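Local atomic coordinates of Exo-poly-alpha-D-galacturonosidase (Thermotoga maritima, PDB entry 3JUR), a protein that probably hydrolyses polygalacturonan as an exo-acting family 28 glycoside hydrolase with a parallel beta-helix fold. Residues V322-R327 and S352-R357; A348-E353 and K382-K387; G386-R391 and A413-L418. All blocks are in the same frame, centred on the assembly; numbering follows the deposited sequence.

Contact 1: residues V322-R327 and S352-R357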
loop_
_atom_site.group_PDB
_atom_site.type_symbol
_atom_site.label_atom_id
_atom_site.label_comp_id
_atom_site.label_asym_id
_atom_site.label_seq_id
_atom_site.Cartn_x
_atom_site.Cartn_y
_atom_site.Cartn_z
ATOM N N VAL D 322 5.820 -23.171 9.762
ATOM C CA VAL D 322 6.377 -23.096 11.119
ATOM C C VAL D 322 5.584 -22.158 12.020
ATOM O O VAL D 322 4.869 -21.275 11.537
ATOM C CB VAL D 322 7.875 -22.679 11.108
ATOM C CG1 VAL D 322 8.691 -23.645 10.246
ATOM C CG2 VAL D 322 8.056 -21.218 10.625
ATOM N N GLU D 323 5.704 -22.344 13.331
ATOM C CA GLU D 323 5.002 -21.463 14.258
ATOM C C GLU D 323 5.594 -20.064 14.236
ATOM O O GLU D 323 4.857 -19.073 14.305
ATOM C CB GLU D 323 5.024 -22.019 15.684
ATOM C CG GLU D 323 4.127 -23.235 15.889
ATOM C CD GLU D 323 4.087 -23.700 17.341
ATOM O OE1 GLU D 323 4.731 -23.061 18.201
ATOM O OE2 GLU D 323 3.402 -24.709 17.627
ATOM N N ARG D 324 6.927 -20.006 14.159
ATOM C CA ARG D 324 7.688 -18.762 14.206
ATOM C C ARG D 324 8.911 -18.874 13.314
ATOM O O ARG D 324 9.541 -19.939 13.229
ATOM C CB ARG D 324 8.148 -18.450 15.641
ATOM C CG ARG D 324 7.011 -18.334 16.636
ATOM C CD ARG D 324 7.447 -18.277 18.092
ATOM N NE ARG D 324 6.261 -18.546 18.907
ATOM C CZ ARG D 324 5.825 -19.760 19.227
ATOM N NH1 ARG D 324 6.511 -20.845 18.853
ATOM N NH2 ARG D 324 4.711 -19.887 19.933
ATOM N N ALA D 325 9.269 -17.772 12.668
ATOM C CA ALA D 325 10.456 -17.761 11.823
ATOM C C ALA D 325 11.700 -17.481 12.661
ATOM O O ALA D 325 12.672 -18.243 12.618
ATOM C CB ALA D 325 10.311 -16.749 10.689
ATOM N N LEU D 326 11.651 -16.386 13.423
ATOM C CA LEU D 326 12.744 -15.964 14.290
ATOM C C LEU D 326 12.183 -15.789 15.699
ATOM O O LEU D 326 11.191 -15.081 15.900
ATOM C CB LEU D 326 13.367 -14.645 13.802
ATOM C CG LEU D 326 14.453 -13.982 14.677
ATOM C CD1 LEU D 326 15.727 -14.852 14.808
ATOM C CD2 LEU D 326 14.824 -12.598 14.167
ATOM N N ARG D 327 12.837 -16.422 16.665
ATOM C CA ARG D 327 12.366 -16.445 18.041
ATOM C C ARG D 327 13.530 -16.246 19.015
ATOM O O ARG D 327 14.477 -17.022 19.004
ATOM C CB ARG D 327 11.683 -17.791 18.290
ATOM C CG ARG D 327 10.925 -17.910 19.600
ATOM C CD ARG D 327 10.435 -19.341 19.771
ATOM N NE ARG D 327 9.389 -19.425 20.788
ATOM C CZ ARG D 327 8.950 -20.565 21.310
ATOM N NH1 ARG D 327 9.459 -21.726 20.911
ATOM N NH2 ARG D 327 8.000 -20.541 22.234
ATOM N N SER D 352 2.303 -19.673 11.490
ATOM C CA SER D 352 1.037 -19.792 12.248
ATOM C C SER D 352 0.915 -18.910 13.511
ATOM O O SER D 352 -0.189 -18.502 13.863
ATOM C CB SER D 352 0.733 -21.250 12.592
ATOM O OG SER D 352 1.742 -21.769 13.440
ATOM N N GLU D 353 2.025 -18.622 14.184
ATOM C CA GLU D 353 1.990 -17.812 15.412
ATOM C C GLU D 353 2.566 -16.411 15.211
ATOM O O GLU D 353 1.815 -15.476 14.936
ATOM C CB GLU D 353 2.686 -18.531 16.581
ATOM C CG GLU D 353 2.010 -19.849 16.983
ATOM C CD GLU D 353 0.611 -19.651 17.572
ATOM O OE1 GLU D 353 0.395 -18.658 18.295
ATOM O OE2 GLU D 353 -0.276 -20.485 17.311
ATOM N N GLU D 354 3.888 -16.264 15.355
ATOM C CA GLU D 354 4.539 -14.970 15.167
ATOM C C GLU D 354 5.688 -15.112 14.193
ATOM O O GLU D 354 6.485 -16.032 14.321
ATOM C CB GLU D 354 5.072 -14.391 16.492
ATOM C CG GLU D 354 4.052 -14.253 17.615
ATOM C CD GLU D 354 4.073 -15.422 18.598
ATOM O OE1 GLU D 354 5.070 -16.183 18.631
ATOM O OE2 GLU D 354 3.092 -15.565 19.355
ATOM N N VAL D 355 5.785 -14.201 13.229
ATOM C CA VAL D 355 6.881 -14.247 12.278
ATOM C C VAL D 355 8.190 -13.923 12.997
ATOM O O VAL D 355 9.181 -14.641 12.859
ATOM C CB VAL D 355 6.665 -13.287 11.077
ATOM C CG1 VAL D 355 7.864 -13.349 10.125
ATOM C CG2 VAL D 355 5.368 -13.609 10.334
ATOM N N ILE D 356 8.171 -12.840 13.772
ATOM C CA ILE D 356 9.307 -12.406 14.583
ATOM C C ILE D 356 8.842 -12.273 16.041
ATOM O O ILE D 356 7.909 -11.529 16.338
ATOM C CB ILE D 356 9.892 -11.064 14.072
ATOM C CG1 ILE D 356 10.460 -11.228 12.650
ATOM C CG2 ILE D 356 10.967 -10.539 15.019
ATOM C CD1 ILE D 356 10.575 -9.907 11.884
ATOM N N ARG D 357 9.498 -13.012 16.933
ATOM C CA ARG D 357 9.139 -13.037 18.335
ATOM C C ARG D 357 10.352 -12.770 19.215
ATOM O O ARG D 357 11.356 -13.474 19.126
ATOM C CB ARG D 357 8.527 -14.397 18.712
ATOM C CG ARG D 357 8.140 -14.518 20.189
ATOM C CD ARG D 357 6.809 -13.851 20.433
ATOM N NE ARG D 357 6.404 -13.809 21.838
ATOM C CZ ARG D 357 5.789 -14.789 22.496
ATOM N NH1 ARG D 357 5.459 -14.614 23.767
ATOM N NH2 ARG D 357 5.513 -15.943 21.905
HETATM O O HOH W 1 3.101 -17.691 20.666
#
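Residues 322-327 and 352-357 run parallel as corresponding parts of successive turns, and both bend a corner, at 325-326 and at 355-356. Before the corner, Ser-352 N bonds to Val-322 O at 3.0 Å, and Glu-323 O takes Glu-353 N on a lone pair plus a weak bond from Glu-354 N. At the bend Val-355 O receives two N-H groups, a weak bond from Ala-325 N and a nearly straight one from Leu-326 N (3.1 Å, 166°). Beyond it Arg-357 N reaches Leu-326 O at 2.9 Å, and Leu-326 pairs with Ile-356, Arg-327 with Arg-357.

On the face carrying the arginines, Arg-324 runs out extended from CG to NE alongside Glu-354, whose chain folds at chi2 (97°). That bend brings Glu-354 OE1 to the edge of the guanidinium, where its syn lone pair meets Arg-324 NE at 2.7 Å. Glu-323 OE1 meets Arg-324 NH1 at 2.9 Å with its anti lone pair, from 33° out of the guanidinium plane, and NH1 also donates to His-296 O. Water 1 lies in the guanidinium plane, accepting from Arg-324 NH2 and donating to Glu-354 OE2. Arg-357 adds a weak bond from NH2 to Glu-354 OE1; its NH2 lies 4.0 Å from Arg-324 NE, so the shared carboxylate probably offsets this repulsion. Over one face of the Arg-324 guanidinium lies Glu-353 CG. Arg-327 NH2 sits 3.7 Å above the Arg-324 guanidinium plane, offset toward the rim, while its NH1 forms a salt bridge with Asp-261.

Glu-354 OE2 also salt-bridges Arg-391, on strand 388-393. Behind the corner, Leu-326 packs on Phe-343 of strand 337-349 and on Val-376 and Val-378 of strand 372-379, and the two corners lead into strands 327-329 and 357-359 over the apolar interior of the beta-helix.

Contact 2: residues A348-E353 and K382-K387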
loop_
_atom_site.group_PDB
_atom_site.type_symbol
_atom_site.label_atom_id
_atom_site.label_comp_id
_atom_site.label_asym_id
_atom_site.label_seq_id
_atom_site.Cartn_x
_atom_site.Cartn_y
_atom_site.Cartn_z
ATOM N N ALA D 348 9.711 -17.012 4.766
ATOM C CA ALA D 348 8.839 -17.754 5.670
ATOM C C ALA D 348 7.431 -17.761 5.105
ATOM O O ALA D 348 6.839 -16.711 4.892
ATOM C CB ALA D 348 8.868 -17.151 7.069
ATOM N N VAL D 349 6.898 -18.947 4.838
ATOM C CA VAL D 349 5.559 -19.049 4.259
ATOM C C VAL D 349 4.599 -19.832 5.144
ATOM O O VAL D 349 4.956 -20.877 5.693
ATOM C CB VAL D 349 5.580 -19.523 2.748
ATOM C CG1 VAL D 349 6.977 -19.867 2.284
ATOM C CG2 VAL D 349 4.602 -20.649 2.461
ATOM N N ASN D 350 3.396 -19.284 5.310
ATOM C CA ASN D 350 2.360 -19.863 6.179
ATOM C C ASN D 350 2.798 -20.015 7.646
ATOM O O ASN D 350 2.604 -21.068 8.264
ATOM C CB ASN D 350 1.832 -21.186 5.603
ATOM C CG ASN D 350 1.021 -20.988 4.327
ATOM O OD1 ASN D 350 0.261 -20.028 4.202
ATOM N ND2 ASN D 350 1.167 -21.907 3.380
ATOM N N VAL D 351 3.414 -18.961 8.189
ATOM C CA VAL D 351 3.704 -18.885 9.622
ATOM C C VAL D 351 2.380 -18.894 10.410
ATOM O O VAL D 351 1.433 -18.212 10.026
ATOM C CB VAL D 351 4.538 -17.629 9.962
ATOM C CG1 VAL D 351 4.772 -17.520 11.466
ATOM C CG2 VAL D 351 5.877 -17.641 9.209
ATOM N N SER D 352 2.303 -19.673 11.490
ATOM C CA SER D 352 1.037 -19.792 12.248
ATOM C C SER D 352 0.915 -18.910 13.511
ATOM O O SER D 352 -0.189 -18.502 13.863
ATOM C CB SER D 352 0.733 -21.250 12.592
ATOM O OG SER D 352 1.742 -21.769 13.440
ATOM N N GLU D 353 2.025 -18.622 14.184
ATOM C CA GLU D 353 1.990 -17.812 15.412
ATOM C C GLU D 353 2.566 -16.411 15.211
ATOM O O GLU D 353 1.815 -15.476 14.936
ATOM C CB GLU D 353 2.686 -18.531 16.581
ATOM C CG GLU D 353 2.010 -19.849 16.983
ATOM C CD GLU D 353 0.611 -19.651 17.572
ATOM O OE1 GLU D 353 0.395 -18.658 18.295
ATOM O OE2 GLU D 353 -0.276 -20.485 17.311
ATOM N N LYS D 382 10.974 -12.088 3.494
ATOM C CA LYS D 382 9.695 -12.167 2.817
ATOM C C LYS D 382 8.881 -13.212 3.558
ATOM O O LYS D 382 9.292 -14.386 3.661
ATOM C CB LYS D 382 9.878 -12.519 1.341
ATOM C CG LYS D 382 10.645 -11.444 0.570
ATOM C CD LYS D 382 10.718 -11.749 -0.903
ATOM C CE LYS D 382 12.077 -11.377 -1.496
ATOM N NZ LYS D 382 12.536 -10.022 -1.116
ATOM N N ALA D 383 7.753 -12.779 4.115
ATOM C CA ALA D 383 6.967 -13.657 4.961
ATOM C C ALA D 383 5.475 -13.538 4.769
ATOM O O ALA D 383 4.934 -12.486 4.414
ATOM C CB ALA D 383 7.327 -13.482 6.465
ATOM N N THR D 384 4.819 -14.648 5.058
ATOM C CA THR D 384 3.413 -14.801 4.841
ATOM C C THR D 384 2.807 -15.427 6.108
ATOM O O THR D 384 3.403 -16.317 6.698
ATOM C CB THR D 384 3.219 -15.629 3.539
ATOM O OG1 THR D 384 2.790 -14.753 2.481
ATOM C CG2 THR D 384 2.247 -16.730 3.699
ATOM N N GLY D 385 1.664 -14.901 6.550
ATOM C CA GLY D 385 0.876 -15.504 7.627
ATOM C C GLY D 385 1.205 -15.092 9.051
ATOM O O GLY D 385 2.223 -14.458 9.305
ATOM N N GLY D 386 0.327 -15.453 9.985
ATOM C CA GLY D 386 0.610 -15.275 11.410
ATOM C C GLY D 386 -0.457 -14.538 12.202
ATOM O O GLY D 386 -1.217 -13.742 11.660
ATOM N N LYS D 387 -0.508 -14.823 13.498
ATOM C CA LYS D 387 -1.270 -14.002 14.437
ATOM C C LYS D 387 -0.558 -12.665 14.613
ATOM O O LYS D 387 -1.212 -11.628 14.733
ATOM C CB LYS D 387 -1.441 -14.726 15.784
ATOM C CG LYS D 387 -2.409 -15.894 15.706
ATOM C CD LYS D 387 -2.188 -16.946 16.791
ATOM C CE LYS D 387 -3.016 -18.196 16.472
ATOM N NZ LYS D 387 -2.855 -19.279 17.490
#
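The close-packed end lies where strands 337-349 and 382-384 run parallel. Ala-348 N donates almost straight to Lys-382 O (2.9 Å, 167°), and Ala-348 O takes Thr-384 N nearly along its C=O axis. The CB atoms of Ala-348 and Ala-383 meet at 4.0 Å on the buried side. Further on, Thr-384 O receives Val-351 N at 3.0 Å, and Thr-384 CG2 presses against Asn-350 N at 3.2 Å. Here the second subunit comes up: Thr-384 packs on Lys-382 of that subunit, whose NZ makes a weak hydrogen bond with Asn-350 OD1. Gly-385 follows with a positive phi; a CB there would clash with Val-351 O.

Toward solvent the grip loosens. Lys-387 N makes only a weak bond to Glu-353 O, and the exposed Lys-387 stretches out extended beyond CG, alongside the Glu-353 side chain. The bend at chi2 (-66°) turns the Glu-353 carboxylate back to it, so that OE2 uses its syn lone pair to meet Lys-387 NZ at 2.9 Å.

Parallel strands stacked from coil to coil, each followed by a bend (350-353, 385-387) that carries the chain to the next face, are characteristic of the right-handed parallel beta-helix of glycoside hydrolase family 28.

Contact 3: residues G386-R391 and A413-L418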
loop_
_atom_site.group_PDB
_atom_site.type_symbol
_atom_site.label_atom_id
_atom_site.label_comp_id
_atom_site.label_asym_id
_atom_site.label_seq_id
_atom_site.Cartn_x
_atom_site.Cartn_y
_atom_site.Cartn_z
ATOM N N GLY D 386 0.327 -15.453 9.985
ATOM C CA GLY D 386 0.610 -15.275 11.410
ATOM C C GLY D 386 -0.457 -14.538 12.202
ATOM O O GLY D 386 -1.217 -13.742 11.660
ATOM N N LYS D 387 -0.508 -14.823 13.498
ATOM C CA LYS D 387 -1.270 -14.002 14.437
ATOM C C LYS D 387 -0.558 -12.665 14.613
ATOM O O LYS D 387 -1.212 -11.628 14.733
ATOM C CB LYS D 387 -1.441 -14.726 15.784
ATOM C CG LYS D 387 -2.409 -15.894 15.706
ATOM C CD LYS D 387 -2.188 -16.946 16.791
ATOM C CE LYS D 387 -3.016 -18.196 16.472
ATOM N NZ LYS D 387 -2.855 -19.279 17.490
ATOM N N TYR D 388 0.778 -12.710 14.617
ATOM C CA TYR D 388 1.635 -11.522 14.724
ATOM C C TYR D 388 2.729 -11.516 13.664
ATOM O O TYR D 388 3.340 -12.551 13.392
ATOM C CB TYR D 388 2.323 -11.475 16.089
ATOM C CG TYR D 388 1.380 -11.343 17.259
ATOM C CD1 TYR D 388 1.152 -10.101 17.854
ATOM C CD2 TYR D 388 0.714 -12.463 17.769
ATOM C CE1 TYR D 388 0.284 -9.980 18.936
ATOM C CE2 TYR D 388 -0.155 -12.356 18.853
ATOM C CZ TYR D 388 -0.363 -11.114 19.429
ATOM O OH TYR D 388 -1.224 -11.015 20.489
ATOM N N ALA D 389 2.977 -10.359 13.062
ATOM C CA ALA D 389 4.179 -10.202 12.246
ATOM C C ALA D 389 5.360 -9.958 13.182
ATOM O O ALA D 389 6.371 -10.663 13.122
ATOM C CB ALA D 389 4.018 -9.038 11.242
ATOM N N VAL D 390 5.219 -8.961 14.050
ATOM C CA VAL D 390 6.272 -8.598 15.002
ATOM C C VAL D 390 5.688 -8.496 16.421
ATOM O O VAL D 390 4.791 -7.686 16.685
ATOM C CB VAL D 390 6.964 -7.267 14.627
ATOM C CG1 VAL D 390 8.072 -6.934 15.621
ATOM C CG2 VAL D 390 7.530 -7.311 13.213
ATOM N N ARG D 391 6.196 -9.338 17.318
ATOM C CA ARG D 391 5.797 -9.333 18.715
ATOM C C ARG D 391 7.057 -9.245 19.578
ATOM O O ARG D 391 7.839 -10.199 19.647
ATOM C CB ARG D 391 4.994 -10.594 19.029
ATOM C CG ARG D 391 4.373 -10.628 20.422
ATOM C CD ARG D 391 3.664 -11.955 20.649
ATOM N NE ARG D 391 3.073 -12.033 21.977
ATOM C CZ ARG D 391 2.331 -13.047 22.425
ATOM N NH1 ARG D 391 2.084 -14.109 21.662
ATOM N NH2 ARG D 391 1.840 -12.996 23.655
ATOM N N ALA D 413 -0.549 -11.237 8.262
ATOM C CA ALA D 413 -0.480 -11.369 9.708
ATOM C C ALA D 413 -1.639 -10.579 10.315
ATOM O O ALA D 413 -1.966 -9.495 9.841
ATOM C CB ALA D 413 0.848 -10.867 10.229
ATOM N N LYS D 414 -2.271 -11.125 11.348
ATOM C CA LYS D 414 -3.424 -10.456 11.947
ATOM C C LYS D 414 -3.034 -9.147 12.643
ATOM O O LYS D 414 -3.607 -8.103 12.358
ATOM C CB LYS D 414 -4.193 -11.401 12.878
ATOM C CG LYS D 414 -5.084 -12.381 12.105
ATOM C CD LYS D 414 -5.773 -13.410 13.010
ATOM C CE LYS D 414 -4.965 -14.703 13.118
ATOM N NZ LYS D 414 -5.818 -15.798 13.691
ATOM N N ILE D 415 -2.056 -9.215 13.541
ATOM C CA ILE D 415 -1.488 -8.027 14.167
ATOM C C ILE D 415 -0.114 -7.746 13.556
ATOM O O ILE D 415 0.714 -8.652 13.447
ATOM C CB ILE D 415 -1.401 -8.202 15.701
ATOM C CG1 ILE D 415 -2.815 -8.265 16.286
ATOM C CG2 ILE D 415 -0.582 -7.065 16.349
ATOM C CD1 ILE D 415 -2.901 -8.835 17.682
ATOM N N SER D 416 0.112 -6.505 13.128
ATOM C CA SER D 416 1.419 -6.110 12.578
ATOM C C SER D 416 2.492 -5.980 13.657
ATOM O O SER D 416 3.551 -6.607 13.564
ATOM C CB SER D 416 1.309 -4.803 11.786
ATOM O OG SER D 416 0.439 -4.972 10.690
ATOM N N VAL D 417 2.231 -5.158 14.673
ATOM C CA VAL D 417 3.212 -4.942 15.738
ATOM C C VAL D 417 2.564 -5.013 17.129
ATOM O O VAL D 417 1.540 -4.369 17.400
ATOM C CB VAL D 417 4.002 -3.597 15.571
ATOM C CG1 VAL D 417 5.030 -3.394 16.714
ATOM C CG2 VAL D 417 4.717 -3.542 14.224
ATOM N N LEU D 418 3.155 -5.836 17.986
ATOM C CA LEU D 418 2.930 -5.734 19.417
ATOM C C LEU D 418 4.289 -5.419 20.012
ATOM O O LEU D 418 5.231 -6.208 19.878
ATOM C CB LEU D 418 2.334 -7.023 20.003
ATOM C CG LEU D 418 2.013 -7.015 21.507
ATOM C CD1 LEU D 418 0.940 -8.026 21.865
ATOM C CD2 LEU D 418 3.266 -7.299 22.324
#
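The ring of Tyr-388 is the main bump of this contact, and Ile-415 and Leu-418 form the hollow it fills. With CG anti to the carbonyl carbon (chi1 -63°), the ring leans over the neighbouring chain. Its CE1 lies 3.6 Å from Ile-415 CD1 and 3.6 Å from Leu-418 CD1. Ile-415 runs side by side with the ring, whereas Leu-418 crosses it. Arg-391 lays its CD over the centre of one ring face, 4.0 Å above the plane, its CG meeting Leu-418 CD2 and its NH1 going on to Glu-354 OE2 in a salt bridge. An alanine at Tyr-388 would probably undo this interlock, stripping Ile-415, Leu-418 and the Arg-391 methylenes of their common partner. On the interior side Ala-389 CB nestles between Ala-413 CB (3.8 Å) and Ser-416 O.

Five backbone hydrogen bonds hold the two chains in parallel register, from Lys-414 N to Gly-386 O through to Leu-418 N to Val-390 O (2.8 Å, 168°).

Ala-389, Val-390 and Ser-416 rest on Met-431 of strand 429-431. Strand 388-393 lies between 357-359 and 415-419, and 444-447 closes the far side antiparallel, with a classic beta bulge where Ser-416 and Val-417 both face Leu-447.

The contacts overlap along the chain near the C-terminal end of the beta-helix: contact 2 opens before contact 1 closes, and contact 3 opens where contact 2 ends. Contacts 1 and 2 have centres about 7 Å apart and share Ser-352 and Glu-353; contact 3 shares Gly-386 and Lys-387 with contact 2, its centre about 9 Å from each of the others. Contacts 1 and 3 sit at equivalent corners, leading into strands 327-329, 357-359, 388-393 and 415-419 of one parallel face; contact 2 joins strands 337-349 and 382-384 before the corner, where the second subunit also meets it. Probable hydrogen bonds, Ile-356 N to Ala-389 O and Tyr-388 N to Glu-353 O, join successive turns, consistent with one continuous stack.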